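Long-range contacts in phospho-furanose lactonase (Mycoplasma synoviae, PDB 3OVG), which hydrolyses 1,4-lactones, such as D-xylono- and L-arabino-1,4-lactone 5-phosphate and carboxy 1,4-lactones, with two zinc ions per subunit: residues F7-L12 / L328-K333; S51-K56 / Q281-L286; R76-T81 / V95-G100; L252-I257 / P304-V309. All coordinates share one frame; numbering follows the deposited sequence.

How the contacts relate
Contacts 1 and 2 each touch contact 3, while contact 4 stands apart. Contacts 1 and 3 have centres 15 Å apart, and Val11 N lies 2.9 Å from Val95 O, a probable hydrogen bond. Contacts 2 and 3, with centres 18 Å apart, meet where Phe55 CE2 lies 3.6 Å from Val95 CG2. Strand 94-97 thus joins all three. Contact 4 lies away from the zinc site, and its nearest atoms are about 15 Å from those of contact 2; both contacts touch the second subunit. The side chains of Gln281 in contact 2 and Ser98 in contact 3 each lie about 10 Å from a bound zinc ion. Leu328 of contact 1 is about 14 Å from one.

Contact 1 (F7-L12 / L328-K333); sequences FARTVL and LAFDEK
Phe7 and Phe330 are joined by one direct backbone hydrogen bond, Phe330 N to Phe7 O at 2.9 Å, with an N-H...O angle of 160°. Two waters extend this link. One accepts from Phe7 N and donates to Phe330 O; the other accepts from Arg9 N and donates to Leu328 O. The two phenylalanine rings form an offset stack, with centroids 4.8 Å apart and planes at 28°. Phe7 CE1 sits over one face of the Phe330 ring, 3.5 Å from Phe330 CG. In return, Phe330 CB lies over a face of the Phe7 ring in a CH-pi contact, 3.9 Å from its centroid. The contact ties the N-terminal hairpin, strands 7-10 and 13-16, to the chain that leaves helix 313-327 of this TIM-barrel protein. Arg9 crosses Phe330 at about a right angle. Arg9 CB lies 3.6 Å from Phe330 CE1. The Arg9 chain bends at chi3, where NE turns. Arg9 NH1 lies 3.4 Å from Phe330 CE2, which sits over one face of the guanidinium, toward its rim. Arg9 NE forms a salt bridge with Asp14 on the partner strand of the hairpin.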
loop_
_atom_site.group_PDB
_atom_site.type_symbol
_atom_site.label_atom_id
_atom_site.label_comp_id
_atom_site.label_asym_id
_atom_site.label_seq_id
_atom_site.Cartn_x
_atom_site.Cartn_y
_atom_site.Cartn_z
ATOM N N PHE A 7 31.394 6.145 -38.690
ATOM C CA PHE A 7 30.054 5.598 -38.794
ATOM C C PHE A 7 29.314 5.541 -37.460
ATOM O O PHE A 7 29.930 5.602 -36.390
ATOM C CB PHE A 7 30.095 4.209 -39.429
ATOM C CG PHE A 7 30.699 3.157 -38.546
ATOM C CD1 PHE A 7 29.906 2.436 -37.667
ATOM C CD2 PHE A 7 32.069 2.903 -38.589
ATOM C CE1 PHE A 7 30.473 1.428 -36.856
ATOM C CE2 PHE A 7 32.641 1.928 -37.791
ATOM C CZ PHE A 7 31.849 1.193 -36.920
ATOM N N ALA A 8 27.991 5.443 -37.544
ATOM C CA ALA A 8 27.152 5.068 -36.410
ATOM C C ALA A 8 26.559 3.708 -36.751
ATOM O O ALA A 8 26.393 3.360 -37.919
ATOM C CB ALA A 8 26.056 6.089 -36.189
ATOM N N ARG A 9 26.213 2.943 -35.737
ATOM C CA ARG A 9 25.740 1.586 -35.994
ATOM C C ARG A 9 24.233 1.502 -35.737
ATOM O O ARG A 9 23.818 1.480 -34.582
ATOM C CB ARG A 9 26.498 0.597 -35.096
ATOM C CG ARG A 9 25.976 -0.833 -35.164
ATOM C CD ARG A 9 27.096 -1.817 -34.866
ATOM N NE ARG A 9 28.191 -1.697 -35.825
ATOM C CZ ARG A 9 29.435 -2.147 -35.621
ATOM N NH1 ARG A 9 29.776 -2.744 -34.484
ATOM N NH2 ARG A 9 30.356 -1.970 -36.551
ATOM N N THR A 10 23.415 1.487 -36.796
ATOM C CA THR A 10 21.970 1.395 -36.640
ATOM C C THR A 10 21.540 -0.045 -36.753
ATOM O O THR A 10 22.347 -0.921 -37.117
ATOM C CB THR A 10 21.153 2.222 -37.693
ATOM O OG1 THR A 10 21.134 1.545 -38.955
ATOM C CG2 THR A 10 21.717 3.600 -37.861
ATOM N N VAL A 11 20.274 -0.292 -36.428
ATOM C CA VAL A 11 19.721 -1.642 -36.482
ATOM C C VAL A 11 19.708 -2.142 -37.909
ATOM O O VAL A 11 19.784 -3.319 -38.150
ATOM C CB VAL A 11 18.305 -1.728 -35.824
ATOM C CG1 VAL A 11 18.417 -1.325 -34.342
ATOM C CG2 VAL A 11 17.280 -0.846 -36.590
ATOM N N LEU A 12 19.692 -1.236 -38.869
ATOM C CA LEU A 12 19.698 -1.684 -40.255
ATOM C C LEU A 12 21.091 -1.637 -40.853
ATOM O O LEU A 12 21.241 -1.864 -42.042
ATOM C CB LEU A 12 18.755 -0.840 -41.100
ATOM C CG LEU A 12 17.296 -1.290 -41.270
ATOM C CD1 LEU A 12 16.848 -2.394 -40.317
ATOM C CD2 LEU A 12 16.372 -0.081 -41.215
ATOM N N LEU A 328 28.052 9.793 -31.176
ATOM C CA LEU A 328 27.522 8.492 -31.590
ATOM C C LEU A 328 28.423 7.763 -32.594
ATOM O O LEU A 328 28.153 6.613 -32.948
ATOM C CB LEU A 328 26.110 8.640 -32.182
ATOM C CG LEU A 328 25.013 9.133 -31.221
ATOM C CD1 LEU A 328 23.715 9.297 -32.031
ATOM C CD2 LEU A 328 24.785 8.112 -30.117
ATOM N N ALA A 329 29.484 8.429 -33.059
ATOM C CA ALA A 329 30.399 7.822 -34.033
ATOM C C ALA A 329 31.235 6.743 -33.352
ATOM O O ALA A 329 31.695 6.965 -32.243
ATOM C CB ALA A 329 31.315 8.912 -34.629
ATOM N N PHE A 330 31.448 5.587 -33.971
ATOM C CA PHE A 330 32.365 4.625 -33.358
ATOM C C PHE A 330 33.800 5.153 -33.319
ATOM O O PHE A 330 34.257 5.817 -34.260
ATOM C CB PHE A 330 32.328 3.281 -34.093
ATOM C CG PHE A 330 31.264 2.328 -33.561
ATOM C CD1 PHE A 330 29.961 2.763 -33.370
ATOM C CD2 PHE A 330 31.578 1.019 -33.253
ATOM C CE1 PHE A 330 28.976 1.906 -32.890
ATOM C CE2 PHE A 330 30.592 0.132 -32.783
ATOM C CZ PHE A 330 29.303 0.569 -32.597
ATOM N N ASP A 331 34.519 4.851 -32.241
ATOM C CA ASP A 331 35.964 5.090 -32.208
ATOM C C ASP A 331 36.600 3.915 -32.893
ATOM O O ASP A 331 35.925 2.898 -33.110
ATOM C CB ASP A 331 36.490 5.103 -30.773
ATOM C CG ASP A 331 36.488 6.469 -30.174
ATOM O OD1 ASP A 331 36.077 7.421 -30.881
ATOM O OD2 ASP A 331 36.904 6.583 -29.010
ATOM N N GLU A 332 37.890 4.040 -33.219
ATOM C CA GLU A 332 38.669 2.874 -33.583
ATOM C C GLU A 332 38.754 1.985 -32.339
ATOM O O GLU A 332 38.806 2.489 -31.210
ATOM C CB GLU A 332 40.092 3.234 -34.054
ATOM C CG GLU A 332 40.179 3.992 -35.414
ATOM C CD GLU A 332 39.225 3.444 -36.495
ATOM O OE1 GLU A 332 39.440 2.302 -37.012
ATOM O OE2 GLU A 332 38.257 4.178 -36.834
ATOM N N LYS A 333 38.794 0.674 -32.584
ATOM C CA LYS A 333 38.957 -0.349 -31.559
ATOM C C LYS A 333 40.298 -0.250 -30.839
ATOM O O LYS A 333 41.313 0.107 -31.436
ATOM C CB LYS A 333 38.895 -1.725 -32.186
ATOM C CG LYS A 333 37.628 -2.026 -32.896
ATOM C CD LYS A 333 37.619 -3.546 -33.136
ATOM C CE LYS A 333 36.557 -3.990 -34.103
ATOM N NZ LYS A 333 36.404 -5.498 -33.957
HETATM O O HOH W 1 33.403 5.385 -37.054
HETATM O O HOH W 2 26.484 4.226 -32.966
#

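Contact 2 (S51-K56 / Q281-L286); sequences SIKEFK and QRNYGL
The carboxylate of Glu54 and the amide of Asn283 meet with their planes 78° apart, whereas the amide of Gln281 is turned only 25° from the same carboxylate. Gln281 CD also lies at the edge of the Tyr284 ring, in its plane. Asn283 ND2 approaches Glu54 OE1 at 2.9 Å, nearly along the C-O axis. Asn283 N donates to Glu54 OE1 at 3.0 Å from above the carboxylate plane. Arg282 N donates to Glu54 OE2 at 3.1 Å, also from above the plane. The Glu54 chain bends at chi2, which turns CD toward these donors. Gln281 OE1 rests 3.3 Å from Glu54 CG, and Lys53 CB packs 3.7 Å from Asn283 CG. The segments belong to helices 48-60 and 282-287 of the TIM-barrel protein. The axes of the two short segments run roughly antiparallel, at 144°, and come within 8.5 Å. Gln281 is the N-cap residue of the second helix, and its side chain lies about 5 Å from that of the zinc ligand His28. Arg282 pairs with Glu57 and with Glu351 of the second subunit. Glu54 is buried, and the helix dipole of 282-287 would favour its negative charge. OE1 takes two bonds from Asn283, and OE2 takes one from Arg282 N and one from Leu295 N. This grip would limit rotation of the carboxylate.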
loop_
_atom_site.group_PDB
_atom_site.type_symbol
_atom_site.label_atom_id
_atom_site.label_comp_id
_atom_site.label_asym_id
_atom_site.label_seq_id
_atom_site.Cartn_x
_atom_site.Cartn_y
_atom_site.Cartn_z
ATOM N N SER A 51 3.813 3.609 -32.724
ATOM C CA SER A 51 5.203 4.071 -32.631
ATOM C C SER A 51 5.655 4.637 -33.969
ATOM O O SER A 51 6.348 5.694 -34.054
ATOM C CB SER A 51 6.134 2.930 -32.208
ATOM O OG SER A 51 5.809 2.469 -30.909
ATOM N N ILE A 52 5.271 3.916 -35.024
ATOM C CA ILE A 52 5.585 4.324 -36.390
ATOM C C ILE A 52 4.938 5.667 -36.732
ATOM O O ILE A 52 5.578 6.536 -37.314
ATOM C CB ILE A 52 5.132 3.247 -37.366
ATOM C CG1 ILE A 52 5.964 1.964 -37.161
ATOM C CG2 ILE A 52 5.189 3.751 -38.780
ATOM C CD1 ILE A 52 5.517 0.775 -38.005
ATOM N N LYS A 53 3.669 5.849 -36.376
ATOM C CA LYS A 53 3.036 7.155 -36.614
ATOM C C LYS A 53 3.753 8.242 -35.826
ATOM O O LYS A 53 3.919 9.344 -36.304
ATOM C CB LYS A 53 1.553 7.141 -36.220
ATOM C CG LYS A 53 0.684 6.136 -36.998
ATOM C CD LYS A 53 -0.691 5.987 -36.314
ATOM C CE LYS A 53 -1.601 5.063 -37.137
ATOM N NZ LYS A 53 -2.875 4.697 -36.436
ATOM N N GLU A 54 4.180 7.942 -34.600
ATOM C CA GLU A 54 4.926 8.949 -33.834
ATOM C C GLU A 54 6.245 9.284 -34.542
ATOM O O GLU A 54 6.604 10.454 -34.714
ATOM C CB GLU A 54 5.159 8.505 -32.365
ATOM C CG GLU A 54 5.541 9.621 -31.374
ATOM C CD GLU A 54 4.371 10.588 -31.038
ATOM O OE1 GLU A 54 3.225 10.404 -31.540
ATOM O OE2 GLU A 54 4.611 11.548 -30.286
ATOM N N PHE A 55 6.970 8.244 -34.957
ATOM C CA PHE A 55 8.246 8.425 -35.630
ATOM C C PHE A 55 8.085 9.324 -36.878
ATOM O O PHE A 55 8.910 10.224 -37.112
ATOM C CB PHE A 55 8.828 7.068 -36.029
ATOM C CG PHE A 55 10.347 7.045 -36.131
ATOM C CD1 PHE A 55 11.052 8.128 -36.667
ATOM C CD2 PHE A 55 11.064 5.949 -35.671
ATOM C CE1 PHE A 55 12.444 8.118 -36.769
ATOM C CE2 PHE A 55 12.470 5.917 -35.769
ATOM C CZ PHE A 55 13.163 7.017 -36.310
ATOM N N LYS A 56 7.023 9.071 -37.660
ATOM C CA LYS A 56 6.688 9.887 -38.844
ATOM C C LYS A 56 6.429 11.362 -38.493
ATOM O O LYS A 56 6.801 12.268 -39.245
ATOM C CB LYS A 56 5.483 9.293 -39.593
ATOM C CG LYS A 56 5.818 7.962 -40.328
ATOM C CD LYS A 56 4.578 7.288 -40.960
ATOM C CE LYS A 56 4.965 6.122 -41.901
ATOM N NZ LYS A 56 3.812 5.215 -42.282
ATOM N N GLN A 281 3.742 10.016 -25.512
ATOM C CA GLN A 281 3.709 10.138 -26.965
ATOM C C GLN A 281 2.287 10.435 -27.404
ATOM O O GLN A 281 1.350 9.992 -26.755
ATOM C CB GLN A 281 4.244 8.875 -27.645
ATOM C CG GLN A 281 5.715 8.683 -27.379
ATOM C CD GLN A 281 6.296 7.522 -28.135
ATOM O OE1 GLN A 281 5.780 7.131 -29.190
ATOM N NE2 GLN A 281 7.391 6.963 -27.611
ATOM N N ARG A 282 2.146 11.233 -28.468
ATOM C CA ARG A 282 0.843 11.667 -28.949
ATOM C C ARG A 282 0.003 10.478 -29.425
ATOM O O ARG A 282 -1.125 10.296 -28.994
ATOM C CB ARG A 282 0.996 12.651 -30.100
ATOM C CG ARG A 282 -0.300 13.396 -30.417
ATOM C CD ARG A 282 -0.119 14.411 -31.561
ATOM N NE ARG A 282 -0.252 13.776 -32.884
ATOM C CZ ARG A 282 -1.416 13.489 -33.453
ATOM N NH1 ARG A 282 -1.463 12.913 -34.648
ATOM N NH2 ARG A 282 -2.540 13.787 -32.823
ATOM N N ASN A 283 0.577 9.671 -30.308
ATOM C CA ASN A 283 -0.169 8.562 -30.898
ATOM C C ASN A 283 -0.487 7.458 -29.895
ATOM O O ASN A 283 -1.594 6.980 -29.832
ATOM C CB ASN A 283 0.519 8.072 -32.185
ATOM C CG ASN A 283 0.277 9.014 -33.351
ATOM O OD1 ASN A 283 -0.814 9.009 -33.950
ATOM N ND2 ASN A 283 1.272 9.847 -33.668
ATOM N N TYR A 284 0.476 7.095 -29.065
ATOM C CA TYR A 284 0.167 6.272 -27.885
ATOM C C TYR A 284 -0.946 6.873 -27.002
ATOM O O TYR A 284 -1.854 6.149 -26.528
ATOM C CB TYR A 284 1.439 6.038 -27.065
ATOM C CG TYR A 284 2.208 4.759 -27.374
ATOM C CD1 TYR A 284 1.623 3.511 -27.177
ATOM C CD2 TYR A 284 3.529 4.805 -27.818
ATOM C CE1 TYR A 284 2.322 2.328 -27.418
ATOM C CE2 TYR A 284 4.248 3.636 -28.082
ATOM C CZ TYR A 284 3.636 2.392 -27.862
ATOM O OH TYR A 284 4.331 1.225 -28.085
ATOM N N GLY A 285 -0.885 8.179 -26.738
ATOM C CA GLY A 285 -1.973 8.828 -26.002
ATOM C C GLY A 285 -3.351 8.539 -26.629
ATOM O O GLY A 285 -4.324 8.194 -25.947
ATOM N N LEU A 286 -3.438 8.649 -27.942
ATOM C CA LEU A 286 -4.705 8.447 -28.611
ATOM C C LEU A 286 -5.252 7.036 -28.377
ATOM O O LEU A 286 -6.461 6.849 -28.212
ATOM C CB LEU A 286 -4.544 8.725 -30.102
ATOM C CG LEU A 286 -5.011 10.043 -30.745
ATOM C CD1 LEU A 286 -5.255 11.199 -29.801
ATOM C CD2 LEU A 286 -4.115 10.420 -31.935
#

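Contact 3 (R76-T81 / V95-G100); sequences RDVLKT and VIMSTG
Met97, a selenomethionine here, reaches from strand 94-97 to Arg76, just before helix 78-88, and to Thr81 in its first turn. This is the return half of a beta-alpha-beta unit, strand 63-68, helix 78-88 and strand 94-97, in the TIM-barrel fold. Met97 and Thr81 meet tip to tip, with Met97 SE 3.6 Å from Thr81 CG2. The Met97 chain bends at chi3 (81°), which places Met97 CE 3.4 Å from Arg76 CG. Met97 CE also lies 3.9 Å from Val78 CA. Beside it, Thr81 CG2 touches Val95 CG1, at 3.8 Å.

The polar link is made by Arg76. Arg76 NH1 donates to Ser98 O at 3.0 Å, and the oxygen lies in the guanidinium plane, at its edge. The N-H...O angle is 158°. The Arg76 chain runs out anti at chi1 and chi2, and then bends at chi3. NH1 also forms a salt bridge with Glu129, which accepts a hydrogen bond from Thr99 OG1 as well. One carboxylate therefore holds both segments. The side chain of Arg76 lies about 8 Å from that of the zinc ligand His28.

Behind this first shell, Asp77 caps the helix. Its OD1 accepts from Lys80 N, and its OD2 forms a salt bridge with Lys80 NZ through the syn lone pair. Asp77 O takes two bonds from Thr81. Thr81 OG1, 2.7 Å from Asp77 O, and the backbone N of Thr81 approach that oxygen from opposite faces of the carbonyl plane.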
loop_
_atom_site.group_PDB
_atom_site.type_symbol
_atom_site.label_atom_id
_atom_site.label_comp_id
_atom_site.label_asym_id
_atom_site.label_seq_id
_atom_site.Cartn_x
_atom_site.Cartn_y
_atom_site.Cartn_z
ATOM N N ARG A 76 13.500 -4.180 -23.639
ATOM C CA ARG A 76 13.970 -4.130 -25.021
ATOM C C ARG A 76 13.268 -5.173 -25.845
ATOM O O ARG A 76 13.124 -6.340 -25.421
ATOM C CB ARG A 76 15.486 -4.343 -25.100
ATOM C CG ARG A 76 16.088 -3.950 -26.441
ATOM C CD ARG A 76 17.612 -4.256 -26.542
ATOM N NE ARG A 76 17.854 -5.704 -26.659
ATOM C CZ ARG A 76 19.051 -6.286 -26.749
ATOM N NH1 ARG A 76 20.175 -5.552 -26.702
ATOM N NH2 ARG A 76 19.112 -7.638 -26.850
ATOM N N ASP A 77 12.858 -4.766 -27.040
ATOM C CA ASP A 77 12.162 -5.663 -27.960
ATOM C C ASP A 77 12.804 -5.492 -29.340
ATOM O O ASP A 77 12.508 -4.545 -30.073
ATOM C CB ASP A 77 10.654 -5.362 -27.961
ATOM C CG ASP A 77 9.845 -6.358 -28.803
ATOM O OD1 ASP A 77 10.404 -6.932 -29.760
ATOM O OD2 ASP A 77 8.638 -6.542 -28.523
ATOM N N VAL A 78 13.701 -6.412 -29.675
ATOM C CA VAL A 78 14.422 -6.364 -30.946
ATOM C C VAL A 78 13.494 -6.489 -32.150
ATOM O O VAL A 78 13.605 -5.752 -33.120
ATOM C CB VAL A 78 15.497 -7.510 -31.019
ATOM C CG1 VAL A 78 16.081 -7.639 -32.415
ATOM C CG2 VAL A 78 16.567 -7.280 -30.021
ATOM N N LEU A 79 12.609 -7.474 -32.122
ATOM C CA LEU A 79 11.743 -7.718 -33.275
ATOM C C LEU A 79 10.802 -6.557 -33.547
ATOM O O LEU A 79 10.672 -6.093 -34.669
ATOM C CB LEU A 79 10.935 -9.002 -33.072
ATOM C CG LEU A 79 11.874 -10.209 -32.973
ATOM C CD1 LEU A 79 11.097 -11.485 -32.634
ATOM C CD2 LEU A 79 12.565 -10.373 -34.271
ATOM N N LYS A 80 10.091 -6.111 -32.535
ATOM C CA LYS A 80 9.180 -5.015 -32.782
ATOM C C LYS A 80 9.911 -3.712 -33.156
ATOM O O LYS A 80 9.443 -2.968 -34.010
ATOM C CB LYS A 80 8.255 -4.804 -31.602
ATOM C CG LYS A 80 7.211 -5.900 -31.453
ATOM C CD LYS A 80 6.139 -5.488 -30.452
ATOM C CE LYS A 80 5.381 -6.690 -29.965
ATOM N NZ LYS A 80 6.337 -7.845 -29.728
ATOM N N THR A 81 11.054 -3.437 -32.528
ATOM C CA THR A 81 11.813 -2.209 -32.862
ATOM C C THR A 81 12.308 -2.269 -34.304
ATOM O O THR A 81 12.297 -1.265 -35.016
ATOM C CB THR A 81 12.964 -1.989 -31.887
ATOM O OG1 THR A 81 12.412 -1.908 -30.575
ATOM C CG2 THR A 81 13.701 -0.671 -32.190
ATOM N N VAL A 95 17.259 3.994 -36.552
ATOM C CA VAL A 95 17.176 3.547 -35.160
ATOM C C VAL A 95 18.501 2.947 -34.660
ATOM O O VAL A 95 19.146 2.114 -35.332
ATOM C CB VAL A 95 16.061 2.535 -34.978
ATOM C CG1 VAL A 95 16.030 2.040 -33.520
ATOM C CG2 VAL A 95 14.706 3.156 -35.388
ATOM N N ILE A 96 18.922 3.391 -33.481
ATOM C CA ILE A 96 20.107 2.833 -32.865
ATOM C C ILE A 96 19.650 2.188 -31.577
ATOM O O ILE A 96 18.976 2.823 -30.767
ATOM C CB ILE A 96 21.157 3.899 -32.598
ATOM C CG1 ILE A 96 21.707 4.434 -33.933
ATOM C CG2 ILE A 96 22.292 3.318 -31.715
ATOM C CD1 ILE A 96 22.745 5.564 -33.734
HETATM N N MSE A 97 19.976 0.915 -31.387
HETATM C CA MSE A 97 19.514 0.229 -30.192
HETATM C C MSE A 97 20.673 0.001 -29.229
HETATM O O MSE A 97 21.830 0.152 -29.622
HETATM C CB MSE A 97 18.829 -1.095 -30.565
HETATM C CG MSE A 97 17.445 -0.858 -31.195
HETATM SE SE MSE A 97 16.623 -2.633 -31.495
HETATM C CE MSE A 97 15.944 -3.022 -29.676
ATOM N N SER A 98 20.364 -0.418 -27.994
ATOM C CA SER A 98 21.372 -0.437 -26.940
ATOM C C SER A 98 21.664 -1.806 -26.406
ATOM O O SER A 98 20.765 -2.668 -26.323
ATOM C CB SER A 98 20.937 0.447 -25.785
ATOM O OG SER A 98 21.958 0.538 -24.806
ATOM N N THR A 99 22.910 -2.015 -26.002
ATOM C CA THR A 99 23.180 -3.163 -25.130
ATOM C C THR A 99 23.446 -2.688 -23.672
ATOM O O THR A 99 23.115 -1.571 -23.306
ATOM C CB THR A 99 24.308 -4.110 -25.688
ATOM O OG1 THR A 99 24.427 -5.253 -24.841
ATOM C CG2 THR A 99 25.683 -3.411 -25.749
ATOM N N GLY A 100 23.968 -3.545 -22.815
ATOM C CA GLY A 100 24.256 -3.117 -21.459
ATOM C C GLY A 100 23.169 -3.274 -20.399
ATOM O O GLY A 100 22.355 -4.182 -20.446
#

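Contact 4 (L252-I257 / P304-V309); sequences LLAENI and PLLKQV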
loop_
_atom_site.group_PDB
_atom_site.type_symbol
_atom_site.label_atom_id
_atom_site.label_comp_id
_atom_site.label_asym_id
_atom_site.label_seq_id
_atom_site.Cartn_x
_atom_site.Cartn_y
_atom_site.Cartn_z
ATOM N N LEU A 252 12.852 26.069 -17.027
ATOM C CA LEU A 252 14.044 25.942 -16.209
ATOM C C LEU A 252 15.159 25.280 -17.023
ATOM O O LEU A 252 16.286 25.758 -17.027
ATOM C CB LEU A 252 13.723 25.185 -14.920
ATOM C CG LEU A 252 14.862 24.900 -13.933
ATOM C CD1 LEU A 252 15.481 26.205 -13.434
ATOM C CD2 LEU A 252 14.352 24.034 -12.764
ATOM N N LEU A 253 14.826 24.194 -17.722
ATOM C CA LEU A 253 15.771 23.537 -18.617
ATOM C C LEU A 253 16.272 24.507 -19.725
ATOM O O LEU A 253 17.453 24.531 -20.051
ATOM C CB LEU A 253 15.132 22.331 -19.286
ATOM C CG LEU A 253 16.041 21.624 -20.298
ATOM C CD1 LEU A 253 17.336 21.188 -19.648
ATOM C CD2 LEU A 253 15.361 20.412 -20.921
ATOM N N ALA A 254 15.359 25.269 -20.316
ATOM C CA ALA A 254 15.736 26.269 -21.318
ATOM C C ALA A 254 16.787 27.248 -20.771
ATOM O O ALA A 254 17.850 27.432 -21.366
ATOM C CB ALA A 254 14.496 27.031 -21.812
ATOM N N GLU A 255 16.508 27.864 -19.632
ATOM C CA GLU A 255 17.471 28.813 -19.092
ATOM C C GLU A 255 18.778 28.129 -18.654
ATOM O O GLU A 255 19.854 28.702 -18.764
ATOM C CB GLU A 255 16.846 29.674 -17.983
ATOM C CG GLU A 255 15.616 30.469 -18.475
ATOM C CD GLU A 255 15.007 31.347 -17.394
ATOM O OE1 GLU A 255 15.349 31.130 -16.222
ATOM O OE2 GLU A 255 14.200 32.266 -17.711
ATOM N N ASN A 256 18.710 26.893 -18.180
ATOM C CA ASN A 256 19.969 26.241 -17.821
ATOM C C ASN A 256 20.848 25.928 -19.056
ATOM O O ASN A 256 22.100 26.095 -19.053
ATOM C CB ASN A 256 19.713 25.041 -16.892
ATOM C CG ASN A 256 19.475 25.477 -15.448
ATOM O OD1 ASN A 256 19.885 26.565 -15.058
ATOM N ND2 ASN A 256 18.834 24.621 -14.650
ATOM N N ILE A 257 20.189 25.554 -20.142
ATOM C CA ILE A 257 20.879 25.293 -21.397
ATOM C C ILE A 257 21.508 26.598 -21.935
ATOM O O ILE A 257 22.659 26.607 -22.394
ATOM C CB ILE A 257 19.919 24.625 -22.404
ATOM C CG1 ILE A 257 19.807 23.124 -22.114
ATOM C CG2 ILE A 257 20.379 24.791 -23.851
ATOM C CD1 ILE A 257 18.808 22.489 -23.010
ATOM N N PRO A 304 11.315 26.341 -30.022
ATOM C CA PRO A 304 10.961 27.772 -29.999
ATOM C C PRO A 304 11.231 28.394 -28.636
ATOM O O PRO A 304 11.637 29.557 -28.587
ATOM C CB PRO A 304 9.464 27.787 -30.331
ATOM C CG PRO A 304 9.269 26.530 -31.155
ATOM C CD PRO A 304 10.236 25.510 -30.584
ATOM N N LEU A 305 11.042 27.645 -27.547
ATOM C CA LEU A 305 11.350 28.201 -26.229
ATOM C C LEU A 305 12.850 28.461 -26.046
ATOM O O LEU A 305 13.255 29.482 -25.475
ATOM C CB LEU A 305 10.812 27.315 -25.099
ATOM C CG LEU A 305 11.163 27.726 -23.658
ATOM C CD1 LEU A 305 10.537 29.081 -23.287
ATOM C CD2 LEU A 305 10.698 26.623 -22.624
ATOM N N LEU A 306 13.668 27.516 -26.497
ATOM C CA LEU A 306 15.119 27.713 -26.522
ATOM C C LEU A 306 15.506 29.025 -27.232
ATOM O O LEU A 306 16.301 29.823 -26.716
ATOM C CB LEU A 306 15.801 26.533 -27.207
ATOM C CG LEU A 306 16.691 25.608 -26.358
ATOM C CD1 LEU A 306 16.361 25.564 -24.881
ATOM C CD2 LEU A 306 16.737 24.213 -26.959
ATOM N N LYS A 307 14.961 29.240 -28.418
ATOM C CA LYS A 307 15.313 30.466 -29.152
ATOM C C LYS A 307 14.823 31.651 -28.365
ATOM O O LYS A 307 15.501 32.679 -28.310
ATOM C CB LYS A 307 14.689 30.518 -30.554
ATOM C CG LYS A 307 15.102 29.366 -31.475
ATOM C CD LYS A 307 14.723 29.674 -32.960
ATOM C CE LYS A 307 15.224 28.563 -33.896
ATOM N NZ LYS A 307 14.973 27.229 -33.243
ATOM N N GLN A 308 13.641 31.517 -27.764
ATOM C CA GLN A 308 13.052 32.613 -26.981
ATOM C C GLN A 308 13.927 33.103 -25.834
ATOM O O GLN A 308 14.017 34.314 -25.580
ATOM C CB GLN A 308 11.667 32.216 -26.415
ATOM C CG GLN A 308 10.927 33.381 -25.749
ATOM C CD GLN A 308 9.505 33.036 -25.219
ATOM O OE1 GLN A 308 9.007 31.921 -25.372
ATOM N NE2 GLN A 308 8.859 34.019 -24.613
ATOM N N VAL A 309 14.539 32.175 -25.102
ATOM C CA VAL A 309 15.369 32.583 -23.979
ATOM C C VAL A 309 16.763 32.994 -24.461
ATOM O O VAL A 309 17.578 33.428 -23.665
ATOM C CB VAL A 309 15.483 31.479 -22.914
ATOM C CG1 VAL A 309 14.084 31.051 -22.435
ATOM C CG2 VAL A 309 16.254 30.297 -23.472
#
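Ala254 is the small residue on which Leu305, Leu306 and Val309 converge. Ala254 CB lies 3.9 Å from Leu305 CG. Ala254 CA lies 3.7 Å from Leu306 CD1. Val309 completes the group, with Val309 CG2 4.1 Å from Ala254 CB and 3.9 Å from Ala254 O. This is the tight part of the contact. The methyl group of Ala254 points at the other helix, and three branched side chains of that helix meet it. The side-chain contacts across the two segments are apolar, and no hydrogen bond crosses between them.

The segments are parts of helices 250-262 and 296-309, two of the helices in the TIM-barrel protein. The axes of the two short segments come within 9.1 Å and cross at -53°. The small Ala254 side chain lies at this crossing, where Ala254 and Leu306 have CA atoms 5.4 Å apart.

Away from the alanine the packing is looser. Ile257 CG2 stands 4.2 Å from Leu306 CD1, on the buried side, where Leu306 also packs on Ile316 of helix 313-327. Leu306 CD1 thus touches both Ala254 and Ile257, about one turn apart on the same helix. On the other flank, Glu255 and Val309 are partly exposed. Glu255 CG touches Val309 CG1 at 4.3 Å. The second subunit comes in here. Tyr224 of that subunit packs on Leu305 and Val309, and its OH is hydrogen-bonded to Glu255 OE2.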